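Local coordinates for protein pectate lyase (Bacillus subtilis, PDB 5AMV) that catalyses the calcium-dependent eliminative cleavage of polygalacturonate, releasing oligosaccharides with an unsaturated galacturonosyl unit at their non-reducing ends, at residues 194-199 with 235-240; 267-272 with 289-294; 319-324 with 346-351. All blocks are in the same frame, centred on the assembly; numbering follows the deposited sequence.

In the fold
All three contacts join parallel strands of successive coils in one parallel beta-helix. Contacts 1 and 2 are buried and touch each other, because strands 235-245 and 266-274 are neighbours; contact 2 meets contact 3 through strands 287-296 and 317-326. Contacts 1 and 3 do not touch, their nearest atoms lying about 10 Å apart. An asparagine stack runs through the turns, N240, N271, N293 and N323, and stops at T350. Chemistry changes along this row: contact 1 has a buried serine-carboxylate-histidine network, contact 2 has paired amides and histidines over aromatic and amide side chains, and the partly buried contact 3 relies on stacked tyrosines and water.

Contact 1: 194-199 with 235-240; sequences IWIDHC and ITMSYN
S238 OG sits between W195 and D197 where two coils of the parallel beta-helix, the fold of polysaccharide lyase family 1, run side by side. The indole NE1 of W195 donates to S238 OG over 2.9 Å, with the oxygen in the ring plane. That OG in turn donates to D197 OD1, 2.7 Å away, on the lone pair turned from the other carboxylate oxygen. Serine suits the place, since one small hydroxyl can accept and donate at once; its OG, set between the backbone N and the carbonyl carbon (chi1 56°), faces both partners.

The opposite face of the strands is apolar. I194 lies beside I235, and I196 CD1 reaches M237 CE at 4.1 Å; I194, I196 and M237 pack on strand 186-189, and I235 on I266.

After the strands, H198 and Y239 both turn the chain with positive phi. Y239 CB stands 3.5 Å from the centroid of the H198 ring, over its face, while the two rings are nearly parallel but slid apart. H198 ND1 donates to D197 OD2 at 2.7 Å from above the carboxylate plane, and R155 makes a salt bridge to the same oxygen, which probably helps keep D197 charged and fixed. Behind the turn, N240 ties the coils through both ends of its amide: OD1 takes C199 N on a lone pair, 2.8 Å, and ND2 reaches I196 O from above the carbonyl plane at 3.0 Å.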
loop_
_atom_site.group_PDB
_atom_site.type_symbol
_atom_site.label_atom_id
_atom_site.label_comp_id
_atom_site.label_asym_id
_atom_site.label_seq_id
_atom_site.Cartn_x
_atom_site.Cartn_y
_atom_site.Cartn_z
ATOM N N ILE A 194 6.626 0.836 -12.306
ATOM C CA ILE A 194 7.057 0.561 -10.940
ATOM C C ILE A 194 6.979 -0.927 -10.659
ATOM O O ILE A 194 6.034 -1.565 -11.020
ATOM C CB ILE A 194 6.242 1.386 -9.905
ATOM C CG1 ILE A 194 6.579 2.895 -10.080
ATOM C CG2 ILE A 194 6.554 0.948 -8.416
ATOM C CD1 ILE A 194 5.540 3.807 -9.616
ATOM N N TRP A 195 8.024 -1.440 -10.018
ATOM C CA TRP A 195 8.050 -2.806 -9.537
ATOM C C TRP A 195 8.299 -2.817 -8.038
ATOM O O TRP A 195 9.329 -2.336 -7.596
ATOM C CB TRP A 195 9.166 -3.614 -10.231
ATOM C CG TRP A 195 9.163 -5.111 -9.967
ATOM C CD1 TRP A 195 8.097 -5.909 -9.631
ATOM C CD2 TRP A 195 10.282 -5.991 -10.150
ATOM N NE1 TRP A 195 8.509 -7.248 -9.553
ATOM C CE2 TRP A 195 9.846 -7.311 -9.858
ATOM C CE3 TRP A 195 11.635 -5.778 -10.501
ATOM C CZ2 TRP A 195 10.705 -8.419 -9.929
ATOM C CZ3 TRP A 195 12.500 -6.887 -10.544
ATOM C CH2 TRP A 195 12.028 -8.198 -10.275
ATOM N N ILE A 196 7.351 -3.399 -7.295
ATOM C CA ILE A 196 7.503 -3.608 -5.840
ATOM C C ILE A 196 7.532 -5.097 -5.637
ATOM O O ILE A 196 6.531 -5.780 -5.900
ATOM C CB ILE A 196 6.370 -2.968 -5.034
ATOM C CG1 ILE A 196 6.328 -1.438 -5.285
ATOM C CG2 ILE A 196 6.534 -3.283 -3.503
ATOM C CD1 ILE A 196 5.047 -0.754 -4.819
ATOM N N ASP A 197 8.668 -5.620 -5.170
ATOM C CA ASP A 197 8.815 -7.090 -5.165
ATOM C C ASP A 197 9.529 -7.572 -3.894
ATOM O O ASP A 197 10.494 -6.940 -3.453
ATOM C CB ASP A 197 9.527 -7.536 -6.446
ATOM C CG ASP A 197 9.944 -9.015 -6.411
ATOM O OD1 ASP A 197 9.136 -9.888 -6.812
ATOM O OD2 ASP A 197 11.100 -9.288 -6.005
ATOM N N HIS A 198 9.028 -8.658 -3.305
ATOM C CA HIS A 198 9.693 -9.256 -2.137
ATOM C C HIS A 198 9.889 -8.261 -0.988
ATOM O O HIS A 198 10.951 -8.263 -0.332
ATOM C CB HIS A 198 11.024 -9.934 -2.515
ATOM C CG HIS A 198 10.858 -11.301 -3.143
ATOM N ND1 HIS A 198 10.896 -11.476 -4.510
ATOM C CD2 HIS A 198 10.650 -12.527 -2.607
ATOM C CE1 HIS A 198 10.694 -12.752 -4.790
ATOM N NE2 HIS A 198 10.550 -13.415 -3.654
ATOM N N CYS A 199 8.873 -7.418 -0.765
ATOM C CA CYS A 199 8.854 -6.545 0.393
ATOM C C CYS A 199 7.831 -7.076 1.398
ATOM O O CYS A 199 6.976 -7.889 1.054
ATOM C CB CYS A 199 8.484 -5.113 -0.028
ATOM S SG CYS A 199 9.768 -4.287 -0.944
ATOM N N ILE A 235 2.373 -0.992 -13.396
ATOM C CA ILE A 235 2.955 -1.334 -12.103
ATOM C C ILE A 235 2.802 -2.823 -11.861
ATOM O O ILE A 235 1.733 -3.386 -12.116
ATOM C CB ILE A 235 2.171 -0.595 -10.989
ATOM C CG1 ILE A 235 2.359 0.924 -11.146
ATOM C CG2 ILE A 235 2.608 -1.057 -9.563
ATOM C CD1 ILE A 235 1.213 1.746 -10.507
ATOM N N THR A 236 3.855 -3.460 -11.361
ATOM C CA THR A 236 3.760 -4.846 -10.964
ATOM C C THR A 236 4.114 -4.926 -9.487
ATOM O O THR A 236 5.151 -4.395 -9.099
ATOM C CB THR A 236 4.722 -5.722 -11.774
ATOM O OG1 THR A 236 4.287 -5.711 -13.147
ATOM C CG2 THR A 236 4.741 -7.186 -11.272
ATOM N N MET A 237 3.277 -5.594 -8.669
ATOM C CA MET A 237 3.649 -5.850 -7.265
ATOM C C MET A 237 3.602 -7.375 -7.092
ATOM O O MET A 237 2.526 -7.985 -7.231
ATOM C CB MET A 237 2.679 -5.184 -6.296
ATOM C CG MET A 237 2.434 -3.695 -6.574
ATOM S SD MET A 237 1.522 -3.007 -5.174
ATOM C CE MET A 237 1.154 -1.402 -5.903
ATOM N N SER A 238 4.770 -7.969 -6.822
ATOM C CA SER A 238 4.898 -9.416 -6.803
ATOM C C SER A 238 5.611 -9.882 -5.552
ATOM O O SER A 238 6.508 -9.208 -5.056
ATOM C CB SER A 238 5.647 -9.918 -8.059
ATOM O OG SER A 238 6.939 -9.308 -8.211
ATOM N N TYR A 239 5.211 -11.052 -5.050
ATOM C CA TYR A 239 5.918 -11.719 -3.937
ATOM C C TYR A 239 6.083 -10.839 -2.707
ATOM O O TYR A 239 7.097 -10.956 -1.986
ATOM C CB TYR A 239 7.280 -12.272 -4.428
ATOM C CG TYR A 239 7.131 -13.425 -5.407
ATOM C CD1 TYR A 239 6.842 -14.714 -4.935
ATOM C CD2 TYR A 239 7.228 -13.218 -6.786
ATOM C CE1 TYR A 239 6.676 -15.782 -5.812
ATOM C CE2 TYR A 239 7.063 -14.280 -7.669
ATOM C CZ TYR A 239 6.779 -15.546 -7.181
ATOM O OH TYR A 239 6.604 -16.604 -8.051
ATOM N N ASN A 240 5.091 -9.972 -2.441
ATOM C CA ASN A 240 5.160 -9.212 -1.217
ATOM C C ASN A 240 4.377 -9.846 -0.100
ATOM O O ASN A 240 3.459 -10.634 -0.376
ATOM C CB ASN A 240 4.693 -7.769 -1.435
ATOM C CG ASN A 240 5.459 -7.072 -2.534
ATOM O OD1 ASN A 240 6.645 -6.746 -2.385
ATOM N ND2 ASN A 240 4.782 -6.835 -3.653
#

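Contact 2: 267-272 with 289-294; sequences TLHHNR and HVYNNY
N293 OD1 is gripped by two N-H groups of N271: the backbone N at 2.8 Å and the side-chain ND2 at 3.0 Å. The two amides lie side by side with planes only 4° apart, as in the asparagine stack of pectate lyase beta-helices. Meanwhile N293 ND2 donates to L268 O, which Y291 N also reaches along the strand pairing. Asparagine fits because one short, flat group offers acceptor and donor to the turn of the preceding coil. An alanine here would probably leave the N271 backbone N-H without its acceptor and open a gap in the stack.

On the face lined by T267, H269 and Y291, H269 CB sits over the centre of the Y291 ring, 3.4 Å from its centroid. Y291 OH in turn lies over the imidazole of H269. Both residues hold CG between the backbone N and the carbonyl carbon (chi1 74° and 75°), which makes the side chains run alongside each other. H269 ND1 and H270 ND1 share a hydrogen bond of 2.8 Å, so one must carry the proton, and N292 CB covers a face of the H270 ring. H270 NE2 is held in turn by D380.

Strand 235-245 borders this pair on one side, where N271 OD1 accepts from N240 N, and strand 317-326 on the other, while helix 382-392 packs on R272, N292 and Y294.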
loop_
_atom_site.group_PDB
_atom_site.type_symbol
_atom_site.label_atom_id
_atom_site.label_comp_id
_atom_site.label_asym_id
_atom_site.label_seq_id
_atom_site.Cartn_x
_atom_site.Cartn_y
_atom_site.Cartn_z
ATOM N N THR A 267 -0.508 -5.135 -11.956
ATOM C CA THR A 267 -0.543 -6.580 -11.793
ATOM C C THR A 267 -0.115 -6.946 -10.386
ATOM O O THR A 267 0.953 -6.545 -9.951
ATOM C CB THR A 267 0.395 -7.271 -12.805
ATOM O OG1 THR A 267 -0.029 -6.933 -14.130
ATOM C CG2 THR A 267 0.419 -8.808 -12.672
ATOM N N LEU A 268 -0.965 -7.697 -9.694
ATOM C CA LEU A 268 -0.609 -8.220 -8.373
ATOM C C LEU A 268 -0.481 -9.715 -8.452
ATOM O O LEU A 268 -1.472 -10.402 -8.719
ATOM C CB LEU A 268 -1.702 -7.910 -7.330
ATOM C CG LEU A 268 -2.088 -6.425 -7.191
ATOM C CD1 LEU A 268 -3.098 -6.284 -6.080
ATOM C CD2 LEU A 268 -0.883 -5.556 -6.842
ATOM N N HIS A 269 0.720 -10.231 -8.210
ATOM C CA HIS A 269 0.815 -11.695 -8.153
ATOM C C HIS A 269 1.742 -12.236 -7.092
ATOM O O HIS A 269 2.707 -11.599 -6.732
ATOM C CB HIS A 269 1.110 -12.278 -9.566
ATOM C CG HIS A 269 2.525 -12.082 -10.049
ATOM N ND1 HIS A 269 3.547 -12.959 -9.736
ATOM C CD2 HIS A 269 3.078 -11.119 -10.839
ATOM C CE1 HIS A 269 4.669 -12.541 -10.300
ATOM N NE2 HIS A 269 4.415 -11.432 -10.978
ATOM N N HIS A 270 1.435 -13.454 -6.629
ATOM C CA HIS A 270 2.190 -14.151 -5.582
ATOM C C HIS A 270 2.398 -13.337 -4.312
ATOM O O HIS A 270 3.388 -13.553 -3.569
ATOM C CB HIS A 270 3.523 -14.647 -6.147
ATOM C CG HIS A 270 3.377 -15.716 -7.184
ATOM N ND1 HIS A 270 3.344 -15.436 -8.538
ATOM C CD2 HIS A 270 3.258 -17.058 -7.071
ATOM C CE1 HIS A 270 3.213 -16.567 -9.217
ATOM N NE2 HIS A 270 3.138 -17.565 -8.348
ATOM N N ASN A 271 1.475 -12.419 -4.058
ATOM C CA ASN A 271 1.480 -11.763 -2.762
ATOM C C ASN A 271 0.755 -12.526 -1.674
ATOM O O ASN A 271 -0.205 -13.273 -1.931
ATOM C CB ASN A 271 0.882 -10.378 -2.882
ATOM C CG ASN A 271 1.599 -9.544 -3.907
ATOM O OD1 ASN A 271 2.751 -9.113 -3.697
ATOM N ND2 ASN A 271 0.928 -9.294 -5.049
ATOM N N ARG A 272 1.231 -12.338 -0.442
ATOM C CA ARG A 272 0.618 -12.940 0.730
ATOM C C ARG A 272 -0.041 -11.866 1.577
ATOM O O ARG A 272 0.593 -10.842 1.822
ATOM C CB ARG A 272 1.714 -13.652 1.541
ATOM C CG ARG A 272 1.186 -14.397 2.767
ATOM C CD ARG A 272 2.365 -15.118 3.463
ATOM N NE ARG A 272 1.850 -15.888 4.601
ATOM C CZ ARG A 272 2.626 -16.455 5.522
ATOM N NH1 ARG A 272 3.951 -16.320 5.442
ATOM N NH2 ARG A 272 2.086 -17.159 6.501
ATOM N N HIS A 289 -4.802 -6.863 -12.835
ATOM C CA HIS A 289 -4.674 -8.313 -12.959
ATOM C C HIS A 289 -4.225 -8.859 -11.602
ATOM O O HIS A 289 -3.158 -8.511 -11.144
ATOM C CB HIS A 289 -3.628 -8.666 -14.028
ATOM C CG HIS A 289 -3.581 -10.122 -14.370
ATOM N ND1 HIS A 289 -2.555 -10.662 -15.107
ATOM C CD2 HIS A 289 -4.439 -11.147 -14.114
ATOM C CE1 HIS A 289 -2.773 -11.957 -15.286
ATOM N NE2 HIS A 289 -3.923 -12.271 -14.718
ATOM N N VAL A 290 -5.023 -9.721 -10.996
ATOM C CA VAL A 290 -4.804 -10.245 -9.654
ATOM C C VAL A 290 -4.669 -11.764 -9.760
ATOM O O VAL A 290 -5.655 -12.462 -10.009
ATOM C CB VAL A 290 -5.996 -9.831 -8.776
ATOM C CG1 VAL A 290 -5.919 -10.473 -7.331
ATOM C CG2 VAL A 290 -6.124 -8.283 -8.750
ATOM N N TYR A 291 -3.470 -12.296 -9.660
ATOM C CA TYR A 291 -3.358 -13.764 -9.783
ATOM C C TYR A 291 -2.387 -14.410 -8.819
ATOM O O TYR A 291 -1.351 -13.828 -8.451
ATOM C CB TYR A 291 -3.052 -14.201 -11.245
ATOM C CG TYR A 291 -1.629 -13.973 -11.752
ATOM C CD1 TYR A 291 -0.649 -14.964 -11.606
ATOM C CD2 TYR A 291 -1.285 -12.798 -12.414
ATOM C CE1 TYR A 291 0.656 -14.794 -12.064
ATOM C CE2 TYR A 291 0.058 -12.624 -12.916
ATOM C CZ TYR A 291 0.981 -13.624 -12.738
ATOM O OH TYR A 291 2.271 -13.462 -13.234
ATOM N N ASN A 292 -2.687 -15.659 -8.446
ATOM C CA ASN A 292 -1.780 -16.415 -7.578
ATOM C C ASN A 292 -1.446 -15.721 -6.246
ATOM O O ASN A 292 -0.320 -15.858 -5.755
ATOM C CB ASN A 292 -0.445 -16.784 -8.294
ATOM C CG ASN A 292 -0.596 -17.812 -9.406
ATOM O OD1 ASN A 292 0.332 -17.982 -10.202
ATOM N ND2 ASN A 292 -1.748 -18.519 -9.457
ATOM N N ASN A 293 -2.406 -14.995 -5.668
ATOM C CA ASN A 293 -2.205 -14.397 -4.349
ATOM C C ASN A 293 -2.836 -15.305 -3.312
ATOM O O ASN A 293 -3.762 -16.073 -3.619
ATOM C CB ASN A 293 -2.792 -12.977 -4.313
ATOM C CG ASN A 293 -2.163 -12.062 -5.335
ATOM O OD1 ASN A 293 -1.003 -11.643 -5.214
ATOM N ND2 ASN A 293 -2.892 -11.797 -6.417
ATOM N N TYR A 294 -2.351 -15.207 -2.070
ATOM C CA TYR A 294 -2.797 -16.068 -0.993
ATOM C C TYR A 294 -3.279 -15.142 0.130
ATOM O O TYR A 294 -2.525 -14.254 0.547
ATOM C CB TYR A 294 -1.681 -16.963 -0.478
ATOM C CG TYR A 294 -2.170 -17.837 0.642
ATOM C CD1 TYR A 294 -3.211 -18.760 0.434
ATOM C CD2 TYR A 294 -1.591 -17.744 1.910
ATOM C CE1 TYR A 294 -3.666 -19.553 1.431
ATOM C CE2 TYR A 294 -2.054 -18.564 2.968
ATOM C CZ TYR A 294 -3.097 -19.460 2.713
ATOM O OH TYR A 294 -3.541 -20.241 3.744
HETATM O O HOH W 1 -0.785 -8.767 -15.920
#

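Contact 3: 319-324 with 346-351; sequences YAQNNV and YDSGTL
Y319 and Y346 form an offset stack, their planes 2° apart and their centroids 3.9 Å from each other. The CZ of Y319 lies over the centre of the Y346 ring, and its OH comes 3.4 Å from Y346 CZ. With CG anti to the backbone N in both (chi1 -165° and -179°), the rings extend in the same direction and overlap across the strands of this parallel beta-helix; large flat side chains suit equivalent positions of successive coils. On the other face A320 CB meets D347 CB at 3.9 Å.

Water fills in where the side chains no longer pack: at the rim of the stack one accepts from Q321 NE2 and bonds Y346 OH, while Q321 OE1 takes H289 NE2. At the turn, N322 OD1 stands 3.4 Å from G349 CA, so close that a CB on G349 would run into it; glycine, with its positive phi, suits the place. N322 ND2 reaches D380 O. N323 continues the asparagine stack through OD1 to N293 N, its ND2 also donating to V290 O. Opposite it stands T350, and a water links the two, accepting from N323 ND2 and donating to T350 OG1 and S348 O. T350 OG1 itself donates to D347 OD2 at 2.7 Å. Beyond the turn, V324 CG2 touches L351 CD1.

Strand 287-296 flanks strand 317-326 on the side away from Y346. W310 of strand 310-312 packs on A320, N323, D347 and T350, and helix 382-392 lies against N322, V324 and L351.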
loop_
_atom_site.group_PDB
_atom_site.type_symbol
_atom_site.label_atom_id
_atom_site.label_comp_id
_atom_site.label_asym_id
_atom_site.label_seq_id
_atom_site.Cartn_x
_atom_site.Cartn_y
_atom_site.Cartn_z
ATOM N N TYR A 319 -9.366 -8.487 -12.984
ATOM C CA TYR A 319 -9.316 -9.759 -13.660
ATOM C C TYR A 319 -8.489 -10.713 -12.797
ATOM O O TYR A 319 -7.258 -10.595 -12.696
ATOM C CB TYR A 319 -8.707 -9.557 -15.054
ATOM C CG TYR A 319 -8.890 -10.701 -16.018
ATOM C CD1 TYR A 319 -8.100 -11.844 -15.925
ATOM C CD2 TYR A 319 -9.829 -10.619 -17.031
ATOM C CE1 TYR A 319 -8.245 -12.956 -16.816
ATOM C CE2 TYR A 319 -9.977 -11.675 -17.936
ATOM C CZ TYR A 319 -9.188 -12.839 -17.836
ATOM O OH TYR A 319 -9.339 -13.876 -18.743
ATOM N N ALA A 320 -9.192 -11.649 -12.156
ATOM C CA ALA A 320 -8.563 -12.466 -11.129
ATOM C C ALA A 320 -8.434 -13.916 -11.561
ATOM O O ALA A 320 -9.383 -14.494 -12.114
ATOM C CB ALA A 320 -9.356 -12.346 -9.812
ATOM N N GLN A 321 -7.239 -14.484 -11.392
ATOM C CA GLN A 321 -7.027 -15.890 -11.717
ATOM C C GLN A 321 -6.258 -16.630 -10.629
ATOM O O GLN A 321 -5.193 -16.197 -10.187
ATOM C CB GLN A 321 -6.211 -16.041 -13.015
ATOM C CG GLN A 321 -6.916 -15.509 -14.241
ATOM C CD GLN A 321 -6.010 -15.504 -15.429
ATOM O OE1 GLN A 321 -5.067 -14.715 -15.506
ATOM N NE2 GLN A 321 -6.272 -16.406 -16.378
ATOM N N ASN A 322 -6.760 -17.812 -10.282
ATOM C CA ASN A 322 -6.043 -18.729 -9.419
ATOM C C ASN A 322 -5.528 -18.139 -8.098
ATOM O O ASN A 322 -4.332 -18.294 -7.754
ATOM C CB ASN A 322 -4.961 -19.483 -10.188
ATOM C CG ASN A 322 -5.565 -20.410 -11.265
ATOM O OD1 ASN A 322 -6.801 -20.391 -11.485
ATOM N ND2 ASN A 322 -4.740 -21.245 -11.866
ATOM N N ASN A 323 -6.443 -17.493 -7.381
ATOM C CA ASN A 323 -6.162 -16.930 -6.072
ATOM C C ASN A 323 -6.764 -17.819 -5.013
ATOM O O ASN A 323 -7.779 -18.483 -5.275
ATOM C CB ASN A 323 -6.772 -15.512 -5.950
ATOM C CG ASN A 323 -6.137 -14.536 -6.909
ATOM O OD1 ASN A 323 -5.021 -14.090 -6.683
ATOM N ND2 ASN A 323 -6.810 -14.243 -8.034
ATOM N N VAL A 324 -6.170 -17.806 -3.820
ATOM C CA VAL A 324 -6.573 -18.760 -2.761
ATOM C C VAL A 324 -6.846 -17.969 -1.472
ATOM O O VAL A 324 -5.963 -17.203 -1.047
ATOM C CB VAL A 324 -5.412 -19.756 -2.553
ATOM C CG1 VAL A 324 -5.721 -20.742 -1.350
ATOM C CG2 VAL A 324 -5.194 -20.568 -3.825
ATOM N N TYR A 346 -14.090 -10.304 -13.207
ATOM C CA TYR A 346 -13.729 -11.603 -13.751
ATOM C C TYR A 346 -12.971 -12.353 -12.669
ATOM O O TYR A 346 -11.971 -11.854 -12.189
ATOM C CB TYR A 346 -12.814 -11.473 -14.986
ATOM C CG TYR A 346 -12.417 -12.795 -15.606
ATOM C CD1 TYR A 346 -11.401 -13.586 -15.062
ATOM C CD2 TYR A 346 -13.087 -13.280 -16.726
ATOM C CE1 TYR A 346 -11.080 -14.818 -15.612
ATOM C CE2 TYR A 346 -12.756 -14.487 -17.295
ATOM C CZ TYR A 346 -11.762 -15.256 -16.745
ATOM O OH TYR A 346 -11.462 -16.476 -17.298
ATOM N N ASP A 347 -13.429 -13.543 -12.299
ATOM C CA ASP A 347 -12.579 -14.409 -11.487
ATOM C C ASP A 347 -12.716 -15.862 -11.910
ATOM O O ASP A 347 -13.818 -16.364 -12.166
ATOM C CB ASP A 347 -12.741 -14.215 -9.941
ATOM C CG ASP A 347 -13.971 -14.863 -9.396
ATOM O OD1 ASP A 347 -15.069 -14.397 -9.750
ATOM O OD2 ASP A 347 -13.857 -15.818 -8.604
ATOM N N SER A 348 -11.572 -16.502 -12.007
ATOM C CA SER A 348 -11.493 -17.914 -12.350
ATOM C C SER A 348 -10.520 -18.606 -11.395
ATOM O O SER A 348 -9.521 -18.032 -10.969
ATOM C CB SER A 348 -11.094 -18.114 -13.833
ATOM O OG SER A 348 -9.724 -17.818 -14.113
ATOM N N GLY A 349 -10.807 -19.842 -11.061
ATOM C CA GLY A 349 -9.906 -20.626 -10.234
ATOM C C GLY A 349 -9.810 -20.189 -8.776
ATOM O O GLY A 349 -8.863 -20.598 -8.086
ATOM N N THR A 350 -10.757 -19.371 -8.313
ATOM C CA THR A 350 -10.743 -18.928 -6.917
ATOM C C THR A 350 -11.028 -20.095 -5.964
ATOM O O THR A 350 -12.017 -20.816 -6.148
ATOM C CB THR A 350 -11.764 -17.777 -6.700
ATOM O OG1 THR A 350 -11.490 -16.723 -7.626
ATOM C CG2 THR A 350 -11.737 -17.261 -5.218
ATOM N N LEU A 351 -10.163 -20.299 -4.955
ATOM C CA LEU A 351 -10.423 -21.276 -3.935
ATOM C C LEU A 351 -10.692 -20.566 -2.624
ATOM O O LEU A 351 -9.952 -19.633 -2.267
ATOM C CB LEU A 351 -9.226 -22.191 -3.726
ATOM C CG LEU A 351 -8.762 -23.073 -4.888
ATOM C CD1 LEU A 351 -7.569 -23.963 -4.434
ATOM C CD2 LEU A 351 -9.958 -23.911 -5.497
HETATM O O HOH W 2 -8.978 -17.637 -16.733
HETATM O O HOH W 3 -7.829 -19.419 -13.740
HETATM O O HOH W 4 -9.038 -16.283 -8.642
#